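Local coordinates for protein tannase (Lactobacillus plantarum, PDB 3WA7) that probably hydrolyses the ester bonds of tannins as a tannase (EC 3.1.1.20) of the alpha/beta-hydrolase fold, at residues A[224-229]-A[342-347]; A[230-235]-A[242-247]. All blocks are in the same frame, centred on the assembly; numbering follows the deposited sequence.

Contact 1 of 2, residues A[224-229]-A[342-347]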
ATOM      1  N   ASN A 224     -21.518  -4.783 -16.316  1.00 10.35           N
ATOM      2  CA  ASN A 224     -21.919  -6.021 -15.657  1.00 12.04           C
ATOM      3  C   ASN A 224     -21.094  -7.288 -15.823  1.00 11.95           C
ATOM      4  O   ASN A 224     -21.411  -8.312 -15.218  1.00 14.03           O
ATOM      5  CB  ASN A 224     -23.381  -6.307 -15.995  1.00 13.93           C
ATOM      6  CG  ASN A 224     -24.286  -5.150 -15.627  1.00 15.41           C
ATOM      7  OD1 ASN A 224     -24.150  -4.566 -14.553  1.00 15.99           O
ATOM      8  ND2 ASN A 224     -25.214  -4.812 -16.514  1.00 18.16           N
ATOM      9  N   ASP A 225     -20.053  -7.247 -16.640  1.00 12.11           N
ATOM     10  CA  ASP A 225     -19.210  -8.423 -16.776  1.00 10.32           C
ATOM     11  C   ASP A 225     -17.891  -8.111 -16.085  1.00 10.62           C
ATOM     12  O   ASP A 225     -17.374  -7.004 -16.201  1.00 10.07           O
ATOM     13  CB  ASP A 225     -18.968  -8.770 -18.251  1.00 13.56           C
ATOM     14  CG  ASP A 225     -18.513  -7.582 -19.069  1.00 13.12           C
ATOM     15  OD1 ASP A 225     -19.289  -6.610 -19.193  1.00 14.85           O
ATOM     16  OD2 ASP A 225     -17.381  -7.619 -19.594  1.00 16.78           O
ATOM     17  N   TRP A 226     -17.370  -9.072 -15.332  1.00 10.49           N
ATOM     18  CA  TRP A 226     -16.097  -8.873 -14.654  1.00 10.81           C
ATOM     19  C   TRP A 226     -15.086  -9.883 -15.172  1.00 10.90           C
ATOM     20  O   TRP A 226     -15.452 -10.967 -15.629  1.00 11.23           O
ATOM     21  CB  TRP A 226     -16.250  -8.991 -13.132  1.00 11.78           C
ATOM     22  CG  TRP A 226     -16.970 -10.214 -12.651  1.00 12.91           C
ATOM     23  CD1 TRP A 226     -18.315 -10.349 -12.447  1.00 13.21           C
ATOM     24  CD2 TRP A 226     -16.383 -11.470 -12.294  1.00 13.79           C
ATOM     25  NE1 TRP A 226     -18.600 -11.611 -11.981  1.00 13.36           N
ATOM     26  CE2 TRP A 226     -17.431 -12.320 -11.880  1.00 13.53           C
ATOM     27  CE3 TRP A 226     -15.069 -11.962 -12.284  1.00 14.84           C
ATOM     28  CZ2 TRP A 226     -17.209 -13.637 -11.459  1.00 14.89           C
ATOM     29  CZ3 TRP A 226     -14.847 -13.274 -11.865  1.00 17.19           C
ATOM     30  CH2 TRP A 226     -15.915 -14.094 -11.458  1.00 16.88           C
ATOM     31  N   HIS A 227     -13.810  -9.521 -15.098  1.00 10.17           N
ATOM     32  CA  HIS A 227     -12.734 -10.375 -15.589  1.00 10.66           C
ATOM     33  C   HIS A 227     -11.513 -10.273 -14.688  1.00 10.95           C
ATOM     34  O   HIS A 227     -11.063  -9.174 -14.376  1.00 10.39           O
ATOM     35  CB  HIS A 227     -12.343  -9.935 -17.004  1.00 11.63           C
ATOM     36  CG  HIS A 227     -13.505  -9.812 -17.937  1.00 13.02           C
ATOM     37  ND1 HIS A 227     -13.987 -10.875 -18.670  1.00 14.54           N
ATOM     38  CD2 HIS A 227     -14.322  -8.767 -18.206  1.00 13.04           C
ATOM     39  CE1 HIS A 227     -15.052 -10.490 -19.350  1.00 13.88           C
ATOM     40  NE2 HIS A 227     -15.277  -9.216 -19.086  1.00 15.54           N
ATOM     41  N   ARG A 228     -10.973 -11.415 -14.275  1.00 10.84           N
ATOM     42  CA  ARG A 228      -9.786 -11.417 -13.427  1.00 13.55           C
ATOM     43  C   ARG A 228      -9.046 -12.738 -13.569  1.00 15.17           C
ATOM     44  O   ARG A 228      -9.443 -13.601 -14.350  1.00 16.22           O
ATOM     45  CB  ARG A 228     -10.179 -11.196 -11.960  1.00 13.67           C
ATOM     46  CG  ARG A 228     -10.996 -12.324 -11.349  1.00 14.88           C
ATOM     47  CD  ARG A 228     -11.694 -11.885 -10.065  1.00 16.76           C
ATOM     48  NE  ARG A 228     -10.761 -11.496  -9.008  1.00 17.76           N
ATOM     49  CZ  ARG A 228     -11.135 -10.972  -7.843  1.00 18.84           C
ATOM     50  NH1 ARG A 228     -12.422 -10.770  -7.586  1.00 18.36           N
ATOM     51  NH2 ARG A 228     -10.227 -10.657  -6.928  1.00 17.54           N
ATOM     52  N   TYR A 229      -7.958 -12.880 -12.824  1.00 17.28           N
ATOM     53  CA  TYR A 229      -7.182 -14.110 -12.839  1.00 19.35           C
ATOM     54  C   TYR A 229      -7.106 -14.608 -11.404  1.00 21.35           C
ATOM     55  O   TYR A 229      -6.721 -13.861 -10.503  1.00 22.91           O
ATOM     56  CB  TYR A 229      -5.766 -13.868 -13.381  1.00 19.89           C
ATOM     57  CG  TYR A 229      -5.713 -13.602 -14.870  1.00 21.20           C
ATOM     58  CD1 TYR A 229      -5.988 -12.336 -15.383  1.00 22.24           C
ATOM     59  CD2 TYR A 229      -5.426 -14.628 -15.771  1.00 22.04           C
ATOM     60  CE1 TYR A 229      -5.981 -12.097 -16.758  1.00 23.33           C
ATOM     61  CE2 TYR A 229      -5.417 -14.401 -17.148  1.00 22.49           C
ATOM     62  CZ  TYR A 229      -5.696 -13.133 -17.633  1.00 23.58           C
ATOM     63  OH  TYR A 229      -5.698 -12.900 -18.992  1.00 26.38           O
HETATM   64  N   MSE A 342     -12.917  -5.686 -12.758  1.00  5.79           N
HETATM   65  CA  MSE A 342     -12.181  -6.848 -12.280  1.00  6.41           C
HETATM   66  C   MSE A 342     -12.963  -7.648 -11.247  1.00  7.16           C
HETATM   67  O   MSE A 342     -13.145  -8.856 -11.390  1.00  8.48           O
HETATM   68  CB  MSE A 342     -10.857  -6.403 -11.660  1.00  8.11           C
HETATM   69  CG  MSE A 342     -10.004  -7.540 -11.144  1.00  9.93           C
HETATM   70 SE   MSE A 342      -8.538  -6.888 -10.084  1.00 15.49          SE
HETATM   71  CE  MSE A 342      -8.232  -8.460  -9.010  1.00 13.86           C
ATOM     72  N   LYS A 343     -13.427  -6.959 -10.209  1.00  7.41           N
ATOM     73  CA  LYS A 343     -14.152  -7.595  -9.114  1.00  7.62           C
ATOM     74  C   LYS A 343     -15.671  -7.497  -9.193  1.00  8.37           C
ATOM     75  O   LYS A 343     -16.219  -6.571  -9.793  1.00  7.64           O
ATOM     76  CB  LYS A 343     -13.669  -7.002  -7.788  1.00  6.83           C
ATOM     77  CG  LYS A 343     -12.172  -7.172  -7.564  1.00  5.38           C
ATOM     78  CD  LYS A 343     -11.706  -6.449  -6.314  1.00  6.95           C
ATOM     79  CE  LYS A 343     -10.225  -6.694  -6.061  1.00  7.28           C
ATOM     80  NZ  LYS A 343      -9.753  -6.007  -4.824  1.00  4.11           N
ATOM     81  N   ALA A 344     -16.340  -8.464  -8.570  1.00  8.51           N
ATOM     82  CA  ALA A 344     -17.798  -8.511  -8.537  1.00 10.49           C
ATOM     83  C   ALA A 344     -18.332  -7.577  -7.452  1.00 11.94           C
ATOM     84  O   ALA A 344     -17.621  -6.680  -6.999  1.00 11.87           O
ATOM     85  CB  ALA A 344     -18.269  -9.942  -8.284  1.00 12.15           C
ATOM     86  N   VAL A 345     -19.574  -7.798  -7.025  1.00 11.28           N
ATOM     87  CA  VAL A 345     -20.201  -6.941  -6.019  1.00  9.55           C
ATOM     88  C   VAL A 345     -20.712  -7.696  -4.788  1.00  9.12           C
ATOM     89  O   VAL A 345     -21.460  -8.664  -4.915  1.00 10.79           O
ATOM     90  CB  VAL A 345     -21.399  -6.178  -6.640  1.00  9.97           C
ATOM     91  CG1 VAL A 345     -21.950  -5.163  -5.647  1.00  9.96           C
ATOM     92  CG2 VAL A 345     -20.971  -5.496  -7.926  1.00  9.47           C
ATOM     93  N   PRO A 346     -20.291  -7.281  -3.579  1.00  8.13           N
ATOM     94  CA  PRO A 346     -19.374  -6.171  -3.302  1.00  7.88           C
ATOM     95  C   PRO A 346     -17.960  -6.630  -3.646  1.00  9.13           C
ATOM     96  O   PRO A 346     -17.650  -7.816  -3.531  1.00  9.96           O
ATOM     97  CB  PRO A 346     -19.551  -5.937  -1.800  1.00  7.79           C
ATOM     98  CG  PRO A 346     -20.942  -6.444  -1.524  1.00  8.12           C
ATOM     99  CD  PRO A 346     -20.980  -7.700  -2.345  1.00  7.60           C
ATOM    100  N   ALA A 347     -17.105  -5.702  -4.061  1.00  7.66           N
ATOM    101  CA  ALA A 347     -15.737  -6.049  -4.436  1.00  7.45           C
ATOM    102  C   ALA A 347     -14.823  -6.381  -3.258  1.00  7.23           C
ATOM    103  O   ALA A 347     -13.856  -7.132  -3.415  1.00  7.78           O
ATOM    104  CB  ALA A 347     -15.118  -4.913  -5.263  1.00  6.02           C
TER
HETATM  105  O   HOH W   1     -13.710  -9.612  -4.877  1.00 14.77           O
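Trp-226 meets the 342-347 loop with both its ring and its CB. Ala-344 CB lies over one face of the indole, 4.2 Å from the centroid of the Trp-226 five-membered ring and 16° off its normal, a CH-pi contact. The carbonyl O of Met-342, a selenomethionine introduced by labelling, sits 3.6 Å from Trp-226 CB; this buried O has no hydrogen-bond partner in the model. His-227 contributes its backbone: its O receives a CA-H...O contact from Met-342 CA at 3.3 Å and also accepts a hydrogen bond from Arg-420. Its CB is directed away from the loop, and the ring is held by Asp-225, whose OD2 offers its anti lone pair to His-227 NE2 at 2.7 Å, nearly in the ring plane. Arg-228 crosses Met-342 at about a right angle. A bend at chi3 (-62°) places NE; the guanidinium presents a face to Lys-343 CG, 3.6 Å from Arg-228 NH1, while Met-342 CE approaches NH2 obliquely. At the guanidinium edge, a water accepts from NH1 and donates to Ala-347 O. The ammonium of Lys-343 turns to Asp-421 O and a glycerol probably from the crystallisation liquor. The contact packs a loop against a hairpin strand in the long insertion between core strands 199-203 and 410-414, consistent with an alpha/beta-hydrolase lid, with the Met-342 side chain near, though not touching, the probable Ser-His-Asp triad.

Contact 2 of 2, residues A[230-235]-A[242-247]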
ATOM      1  N   GLN A 230      -7.494 -15.860 -11.185  1.00 21.68           N
ATOM      2  CA  GLN A 230      -7.450 -16.422  -9.844  1.00 23.21           C
ATOM      3  C   GLN A 230      -6.309 -17.421  -9.723  1.00 22.16           C
ATOM      4  O   GLN A 230      -6.111 -18.268 -10.594  1.00 20.56           O
ATOM      5  CB  GLN A 230      -8.772 -17.110  -9.491  1.00 25.82           C
ATOM      6  CG  GLN A 230      -9.038 -18.394 -10.251  1.00 30.04           C
ATOM      7  CD  GLN A 230     -10.179 -19.194  -9.651  1.00 32.81           C
ATOM      8  OE1 GLN A 230     -11.313 -18.720  -9.573  1.00 34.02           O
ATOM      9  NE2 GLN A 230      -9.881 -20.415  -9.221  1.00 34.66           N
ATOM     10  N   PRO A 231      -5.535 -17.326  -8.636  1.00 21.94           N
ATOM     11  CA  PRO A 231      -4.416 -18.245  -8.430  1.00 22.44           C
ATOM     12  C   PRO A 231      -4.907 -19.677  -8.270  1.00 22.06           C
ATOM     13  O   PRO A 231      -5.972 -19.916  -7.700  1.00 22.46           O
ATOM     14  CB  PRO A 231      -3.757 -17.700  -7.165  1.00 22.80           C
ATOM     15  CG  PRO A 231      -4.914 -17.121  -6.411  1.00 23.15           C
ATOM     16  CD  PRO A 231      -5.667 -16.395  -7.501  1.00 23.90           C
ATOM     17  N   VAL A 232      -4.137 -20.625  -8.789  1.00 21.92           N
ATOM     18  CA  VAL A 232      -4.493 -22.033  -8.693  1.00 22.39           C
ATOM     19  C   VAL A 232      -3.273 -22.838  -8.258  1.00 22.39           C
ATOM     20  O   VAL A 232      -2.201 -22.277  -8.027  1.00 21.44           O
ATOM     21  CB  VAL A 232      -5.008 -22.577 -10.044  1.00 22.50           C
ATOM     22  CG1 VAL A 232      -6.277 -21.835 -10.449  1.00 22.49           C
ATOM     23  CG2 VAL A 232      -3.938 -22.431 -11.115  1.00 21.19           C
ATOM     24  N   ALA A 233      -3.439 -24.150  -8.138  1.00 23.84           N
ATOM     25  CA  ALA A 233      -2.338 -25.012  -7.725  1.00 24.55           C
ATOM     26  C   ALA A 233      -1.182 -24.903  -8.713  1.00 24.52           C
ATOM     27  O   ALA A 233      -1.391 -24.770  -9.918  1.00 26.17           O
ATOM     28  CB  ALA A 233      -2.811 -26.458  -7.626  1.00 24.31           C
ATOM     29  N   GLY A 234       0.040 -24.958  -8.196  1.00 24.43           N
ATOM     30  CA  GLY A 234       1.203 -24.863  -9.055  1.00 24.11           C
ATOM     31  C   GLY A 234       1.791 -23.466  -9.057  1.00 24.04           C
ATOM     32  O   GLY A 234       1.132 -22.500  -8.670  1.00 20.80           O
ATOM     33  N   THR A 235       3.040 -23.357  -9.496  1.00 24.81           N
ATOM     34  CA  THR A 235       3.708 -22.066  -9.535  1.00 26.63           C
ATOM     35  C   THR A 235       4.477 -21.880 -10.832  1.00 27.66           C
ATOM     36  O   THR A 235       4.856 -22.848 -11.491  1.00 28.59           O
ATOM     37  CB  THR A 235       4.709 -21.919  -8.373  1.00 26.75           C
ATOM     38  OG1 THR A 235       5.750 -22.894  -8.515  1.00 27.96           O
ATOM     39  CG2 THR A 235       4.015 -22.120  -7.037  1.00 29.01           C
ATOM     40  N   LYS A 242       0.443 -20.096 -10.200  1.00 20.30           N
ATOM     41  CA  LYS A 242      -0.086 -20.115 -11.556  1.00 21.79           C
ATOM     42  C   LYS A 242      -1.466 -19.479 -11.504  1.00 21.30           C
ATOM     43  O   LYS A 242      -2.154 -19.571 -10.487  1.00 20.35           O
ATOM     44  CB  LYS A 242      -0.203 -21.549 -12.080  1.00 23.73           C
ATOM     45  CG  LYS A 242       1.125 -22.251 -12.299  1.00 27.64           C
ATOM     46  CD  LYS A 242       0.925 -23.561 -13.044  1.00 31.05           C
ATOM     47  CE  LYS A 242       2.245 -24.278 -13.275  1.00 33.07           C
ATOM     48  NZ  LYS A 242       2.892 -24.664 -11.990  1.00 36.20           N
ATOM     49  N   PHE A 243      -1.864 -18.828 -12.590  1.00 21.84           N
ATOM     50  CA  PHE A 243      -3.171 -18.187 -12.648  1.00 23.03           C
ATOM     51  C   PHE A 243      -4.026 -18.709 -13.790  1.00 22.93           C
ATOM     52  O   PHE A 243      -3.521 -19.170 -14.815  1.00 22.93           O
ATOM     53  CB  PHE A 243      -3.034 -16.668 -12.802  1.00 23.74           C
ATOM     54  CG  PHE A 243      -2.487 -15.978 -11.588  1.00 24.82           C
ATOM     55  CD1 PHE A 243      -1.117 -15.933 -11.351  1.00 26.54           C
ATOM     56  CD2 PHE A 243      -3.345 -15.377 -10.673  1.00 25.77           C
ATOM     57  CE1 PHE A 243      -0.609 -15.295 -10.218  1.00 25.80           C
ATOM     58  CE2 PHE A 243      -2.849 -14.738  -9.540  1.00 25.57           C
ATOM     59  CZ  PHE A 243      -1.478 -14.697  -9.312  1.00 25.68           C
ATOM     60  N   GLU A 244      -5.334 -18.633 -13.596  1.00 21.89           N
ATOM     61  CA  GLU A 244      -6.292 -19.054 -14.601  1.00 22.00           C
ATOM     62  C   GLU A 244      -7.308 -17.935 -14.752  1.00 20.46           C
ATOM     63  O   GLU A 244      -7.792 -17.389 -13.761  1.00 17.71           O
ATOM     64  CB  GLU A 244      -6.990 -20.345 -14.178  1.00 24.62           C
ATOM     65  CG  GLU A 244      -6.173 -21.599 -14.448  1.00 29.28           C
ATOM     66  CD  GLU A 244      -6.891 -22.862 -14.020  1.00 32.04           C
ATOM     67  OE1 GLU A 244      -8.106 -22.973 -14.292  1.00 32.88           O
ATOM     68  OE2 GLU A 244      -6.241 -23.745 -13.422  1.00 35.57           O
ATOM     69  N   PRO A 245      -7.629 -17.565 -15.999  1.00 20.67           N
ATOM     70  CA  PRO A 245      -8.598 -16.495 -16.236  1.00 19.74           C
ATOM     71  C   PRO A 245      -9.996 -16.912 -15.802  1.00 20.09           C
ATOM     72  O   PRO A 245     -10.418 -18.046 -16.032  1.00 20.65           O
ATOM     73  CB  PRO A 245      -8.497 -16.269 -17.739  1.00 20.65           C
ATOM     74  CG  PRO A 245      -8.207 -17.648 -18.254  1.00 21.21           C
ATOM     75  CD  PRO A 245      -7.160 -18.140 -17.274  1.00 20.99           C
ATOM     76  N   VAL A 246     -10.702 -15.994 -15.159  1.00 18.74           N
ATOM     77  CA  VAL A 246     -12.056 -16.256 -14.703  1.00 19.46           C
ATOM     78  C   VAL A 246     -12.903 -15.021 -14.964  1.00 18.98           C
ATOM     79  O   VAL A 246     -12.416 -13.894 -14.881  1.00 18.22           O
ATOM     80  CB  VAL A 246     -12.089 -16.592 -13.197  1.00 20.30           C
ATOM     81  CG1 VAL A 246     -11.356 -17.900 -12.943  1.00 20.70           C
ATOM     82  CG2 VAL A 246     -11.455 -15.469 -12.397  1.00 21.71           C
ATOM     83  N   SER A 247     -14.168 -15.233 -15.297  1.00 17.58           N
ATOM     84  CA  SER A 247     -15.065 -14.121 -15.569  1.00 17.64           C
ATOM     85  C   SER A 247     -16.484 -14.481 -15.176  1.00 17.22           C
ATOM     86  O   SER A 247     -16.782 -15.634 -14.863  1.00 17.29           O
ATOM     87  CB  SER A 247     -15.019 -13.753 -17.053  1.00 17.41           C
ATOM     88  OG  SER A 247     -15.485 -14.819 -17.860  1.00 19.95           O
TER
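Gln-230 and Glu-244 form an antiparallel hydrogen-bonded pair, and the tight part of the contact is this paired strand. Gln-230 N donates to Glu-244 O at 3.0 Å, and Glu-244 N returns a bond to Gln-230 O. Further along, Val-232 N reaches Lys-242 O at 2.8 Å with an N-H...O angle of 160°. Pro-231 and Phe-243 make the non-hydrogen-bonded pair between them, a position where proline gives up no cross-strand bond. Their CA atoms are 4.4 Å apart, and Pro-231 CA also directs a CA-H...O contact at Lys-242 O. On this face the Phe-243 ring sets its CD2-CE2 side against Pro-231 N and CD, with CE2 3.9 Å from Pro-231 CD. Strands 225-232 and 241-249 thus build a two-stranded beta hairpin, separate from the main sheet; the short axes of 230-232 and 242-247 diverge from antiparallel, at 133°, as the first strand nears a corner at Ala-233 and Gly-234. The face carrying Gln-230, Val-232, Lys-242 and Glu-244 is turned to solvent yet closely packed around Val-232. Glu-244 crosses Val-232 at about a right angle, its OE2 touching both valine methyls, each at 3.5 Å, and Gln-230 OE1 comes 3.5 Å from Val-246 CG1. The corner end, near exposed Thr-235, is more open. At the corner, Gly-234 O takes a bond from Lys-242 N, the donor lying above the carbonyl plane. The Lys-242 chain runs extended past Gly-234 and turns at chi4 (63°), placing NZ 2.7 Å from Thr-235 O in a hydrogen bond of poor geometry, again above the carbonyl plane; NZ also lies close to another donor, Thr-235 N, which makes its exact placing doubtful.

Contacts 1 and 2 share strand 225-232 and have centres about 15 Å apart, on the same side of the chain's centre. Along the chain, contact 2 is nested within contact 1: the hairpin closes locally, with six residues between its segments, whereas 112 residues separate 224-229 from 342-347. The two are joined directly by a probable hydrogen bond from Val-246 N to Arg-228 O at 2.8 Å, with Tyr-229 packing on Pro-245. The first part of the strand therefore lies between strand 241-249 and the 342-347 loop, tying the hairpin to a part of the insertion far along the chain, while its later part projects to the more exposed corner.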